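Local coordinates for protein ferredoxin-NADP reductase (Neisseria gonorrhoeae, PDB 5UFA) that probably transfers electrons between NADPH and ferredoxin (or flavodoxin) through its bound FAD, as other ferredoxin-NADP reductases do, at residues E115-G120 / S226-I231. Residues are numbered along the deposited sequence; the frame is centred on the assembly and turned at random.
Sequences ERFPDG and STRFMI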
ATOM      1  N   GLU A 115       1.024 -10.395 -10.140  1.00 37.17           N
ATOM      2  CA  GLU A 115       0.992 -11.171 -11.368  1.00 34.79           C
ATOM      3  C   GLU A 115       2.010 -12.302 -11.355  1.00 39.96           C
ATOM      4  O   GLU A 115       1.930 -13.197 -12.206  1.00 38.36           O
ATOM      5  CB  GLU A 115       1.249 -10.264 -12.563  1.00 35.48           C
ATOM      6  CG  GLU A 115       0.044  -9.503 -12.995  1.00 48.30           C
ATOM      7  CD  GLU A 115       0.406  -8.301 -13.825  1.00 48.28           C
ATOM      8  OE1 GLU A 115       0.967  -8.490 -14.933  1.00 56.92           O
ATOM      9  OE2 GLU A 115       0.127  -7.178 -13.371  1.00 43.17           O
ATOM     10  N   ARG A 116       2.978 -12.271 -10.428  1.00 35.88           N
ATOM     11  CA  ARG A 116       3.899 -13.394 -10.285  1.00 37.95           C
ATOM     12  C   ARG A 116       3.191 -14.641  -9.768  1.00 38.13           C
ATOM     13  O   ARG A 116       3.696 -15.749  -9.970  1.00 56.90           O
ATOM     14  CB  ARG A 116       5.063 -13.032  -9.357  1.00 37.30           C
ATOM     15  CG  ARG A 116       5.927 -11.840  -9.792  1.00 37.80           C
ATOM     16  CD  ARG A 116       6.408 -11.056  -8.547  1.00 50.34           C
ATOM     17  NE  ARG A 116       7.760 -11.363  -8.062  1.00 58.43           N
ATOM     18  CZ  ARG A 116       8.083 -11.614  -6.785  1.00 55.73           C
ATOM     19  NH1 ARG A 116       7.154 -11.612  -5.829  1.00 45.31           N
ATOM     20  NH2 ARG A 116       9.351 -11.871  -6.461  1.00 58.62           N
ATOM     21  N   PHE A 117       2.035 -14.483  -9.122  1.00 36.55           N
ATOM     22  CA  PHE A 117       1.243 -15.636  -8.705  1.00 37.04           C
ATOM     23  C   PHE A 117       0.749 -16.370  -9.946  1.00 39.88           C
ATOM     24  O   PHE A 117       0.135 -15.749 -10.819  1.00 39.66           O
ATOM     25  CB  PHE A 117       0.038 -15.213  -7.861  1.00 38.34           C
ATOM     26  CG  PHE A 117       0.355 -14.882  -6.416  1.00 37.26           C
ATOM     27  CD1 PHE A 117       1.082 -15.751  -5.619  1.00 34.84           C
ATOM     28  CD2 PHE A 117      -0.115 -13.703  -5.856  1.00 31.61           C
ATOM     29  CE1 PHE A 117       1.352 -15.443  -4.301  1.00 33.56           C
ATOM     30  CE2 PHE A 117       0.128 -13.402  -4.533  1.00 30.60           C
ATOM     31  CZ  PHE A 117       0.887 -14.253  -3.764  1.00 31.57           C
ATOM     32  N   PRO A 118       1.009 -17.669 -10.074  1.00 40.98           N
ATOM     33  CA  PRO A 118       0.497 -18.396 -11.250  1.00 56.54           C
ATOM     34  C   PRO A 118      -1.018 -18.369 -11.356  1.00 57.15           C
ATOM     35  O   PRO A 118      -1.573 -18.036 -12.415  1.00 55.17           O
ATOM     36  CB  PRO A 118       1.015 -19.820 -11.010  1.00 45.23           C
ATOM     37  CG  PRO A 118       2.252 -19.626 -10.187  1.00 44.97           C
ATOM     38  CD  PRO A 118       1.950 -18.477  -9.281  1.00 42.01           C
ATOM     39  N   ASP A 119      -1.697 -18.690 -10.259  1.00 53.05           N
ATOM     40  CA  ASP A 119      -3.145 -18.828 -10.210  1.00 50.14           C
ATOM     41  C   ASP A 119      -3.662 -18.296  -8.870  1.00 50.54           C
ATOM     42  O   ASP A 119      -2.961 -17.601  -8.125  1.00 48.86           O
ATOM     43  CB  ASP A 119      -3.510 -20.299 -10.412  1.00 52.12           C
ATOM     44  CG  ASP A 119      -2.678 -21.227  -9.527  1.00 54.53           C
ATOM     45  OD1 ASP A 119      -2.075 -20.723  -8.551  1.00 48.21           O
ATOM     46  OD2 ASP A 119      -2.620 -22.454  -9.807  1.00 61.41           O
ATOM     47  N   GLY A 120      -4.904 -18.650  -8.557  1.00 44.26           N
ATOM     48  CA  GLY A 120      -5.532 -18.207  -7.339  1.00 35.98           C
ATOM     49  C   GLY A 120      -6.897 -17.625  -7.635  1.00 35.57           C
ATOM     50  O   GLY A 120      -7.073 -16.864  -8.591  1.00 35.84           O
ATOM     51  N   SER A 226      -6.799 -21.638  -2.859  1.00 38.59           N
ATOM     52  CA  SER A 226      -7.492 -20.632  -3.646  1.00 38.26           C
ATOM     53  C   SER A 226      -7.155 -19.189  -3.287  1.00 38.17           C
ATOM     54  O   SER A 226      -7.445 -18.290  -4.085  1.00 35.74           O
ATOM     55  CB  SER A 226      -9.006 -20.816  -3.501  1.00 39.48           C
ATOM     56  OG  SER A 226      -9.345 -20.777  -2.129  1.00 45.08           O
ATOM     57  N   THR A 227      -6.556 -18.935  -2.133  1.00 32.28           N
ATOM     58  CA  THR A 227      -6.334 -17.579  -1.673  1.00 33.94           C
ATOM     59  C   THR A 227      -4.871 -17.194  -1.847  1.00 37.30           C
ATOM     60  O   THR A 227      -3.968 -17.989  -1.576  1.00 33.05           O
ATOM     61  CB  THR A 227      -6.778 -17.459  -0.215  1.00 29.05           C
ATOM     62  OG1 THR A 227      -8.089 -18.025  -0.116  1.00 33.62           O
ATOM     63  CG2 THR A 227      -6.832 -16.009   0.243  1.00 27.45           C
ATOM     64  N   ARG A 228      -4.645 -15.969  -2.319  1.00 40.22           N
ATOM     65  CA  ARG A 228      -3.312 -15.407  -2.497  1.00 32.09           C
ATOM     66  C   ARG A 228      -3.220 -14.115  -1.700  1.00 31.96           C
ATOM     67  O   ARG A 228      -4.058 -13.221  -1.871  1.00 30.27           O
ATOM     68  CB  ARG A 228      -3.034 -15.158  -3.975  1.00 30.31           C
ATOM     69  CG  ARG A 228      -3.121 -16.425  -4.806  1.00 33.88           C
ATOM     70  CD  ARG A 228      -2.059 -17.472  -4.434  1.00 34.64           C
ATOM     71  NE  ARG A 228      -2.223 -18.695  -5.230  1.00 35.03           N
ATOM     72  CZ  ARG A 228      -2.978 -19.730  -4.869  1.00 36.25           C
ATOM     73  NH1 ARG A 228      -3.622 -19.721  -3.710  1.00 34.27           N
ATOM     74  NH2 ARG A 228      -3.085 -20.783  -5.669  1.00 39.20           N
ATOM     75  N   PHE A 229      -2.193 -14.019  -0.850  1.00 34.05           N
ATOM     76  CA  PHE A 229      -2.028 -12.936   0.114  1.00 32.71           C
ATOM     77  C   PHE A 229      -0.890 -11.990  -0.243  1.00 31.65           C
ATOM     78  O   PHE A 229       0.220 -12.429  -0.552  1.00 35.73           O
ATOM     79  CB  PHE A 229      -1.749 -13.484   1.514  1.00 29.12           C
ATOM     80  CG  PHE A 229      -2.947 -14.005   2.202  1.00 28.67           C
ATOM     81  CD1 PHE A 229      -3.808 -13.129   2.851  1.00 25.31           C
ATOM     82  CD2 PHE A 229      -3.219 -15.360   2.230  1.00 24.81           C
ATOM     83  CE1 PHE A 229      -4.947 -13.602   3.503  1.00 28.52           C
ATOM     84  CE2 PHE A 229      -4.346 -15.844   2.892  1.00 27.97           C
ATOM     85  CZ  PHE A 229      -5.207 -14.963   3.534  1.00 24.16           C
ATOM     86  N   MET A 230      -1.158 -10.689  -0.113  1.00 28.20           N
ATOM     87  CA  MET A 230      -0.150  -9.637  -0.139  1.00 33.73           C
ATOM     88  C   MET A 230      -0.149  -8.973   1.230  1.00 30.35           C
ATOM     89  O   MET A 230      -1.220  -8.700   1.785  1.00 23.74           O
ATOM     90  CB  MET A 230      -0.461  -8.549  -1.170  1.00 33.81           C
ATOM     91  CG  MET A 230      -1.036  -8.992  -2.497  1.00 37.25           C
ATOM     92  SD  MET A 230       0.195  -9.683  -3.580  1.00 41.19           S
ATOM     93  CE  MET A 230       1.195  -8.253  -3.961  1.00 34.88           C
ATOM     94  N   ILE A 231       1.036  -8.673   1.761  1.00 31.78           N
ATOM     95  CA  ILE A 231       1.159  -8.027   3.067  1.00 26.44           C
ATOM     96  C   ILE A 231       2.082  -6.828   2.955  1.00 32.51           C
ATOM     97  O   ILE A 231       3.241  -6.970   2.554  1.00 36.98           O
ATOM     98  CB  ILE A 231       1.695  -8.973   4.153  1.00 25.31           C
ATOM     99  CG1 ILE A 231       1.083 -10.382   4.028  1.00 25.54           C
ATOM    100  CG2 ILE A 231       1.407  -8.364   5.530  1.00 28.08           C
ATOM    101  CD1 ILE A 231       1.668 -11.394   5.008  1.00 21.84           C
TER
HETATM  102  O   HOH W   1       0.020 -18.925  -6.637  1.00 29.82           O
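In the NADP-binding half of the reductase, the loop that leads into strand 122-128 folds over the start of the neighbouring parallel strand 227-233, and Phe117, Asp119 and Gly120 of that loop pack along Arg228. Backbone hydrogen bonds between Arg228 and both Asp122 and Val124 join the two strands just beyond the loop. Phe117 lies against the aliphatic part of the arginine: Arg228 CB sits over one face of the ring, 3.9 Å from its centroid, in a CH-pi contact, and Arg228 CD packs 3.8 Å from Phe117 CD1. At the ring's edge, in its plane, comes the carbonyl O of Phe229. Met230 SD reaches Phe117 CE2 at 3.8 Å, an oblique Met-aromatic contact, and Met262 of strand 261-265 touches both side chains. Bent at chi2 (-64°), the Arg228 chain lays its guanidinium between the loop and the carbonyl of Thr227. There NH2 forms a salt bridge to Asp119 OD1 at 3.1 Å; the bond is fairly straight (165°) and lies in the guanidinium plane, but it meets the carboxylate from above its plane. Gly120 CA lies over one guanidinium face, displaced toward its rim, 3.9 Å from Arg228 CZ. NH1 donates to Thr227 O at 2.8 Å, and NH2 makes a second hydrogen bond, to Glu225 O. A water accepts from Arg228 NE at 2.7 Å and gives a weak bond to Asp119 OD1. With all three nitrogens engaged, the guanidinium should be restricted in rotation; Asp119 probably offsets its charge, while its aliphatic stem packs against the Phe117 ring.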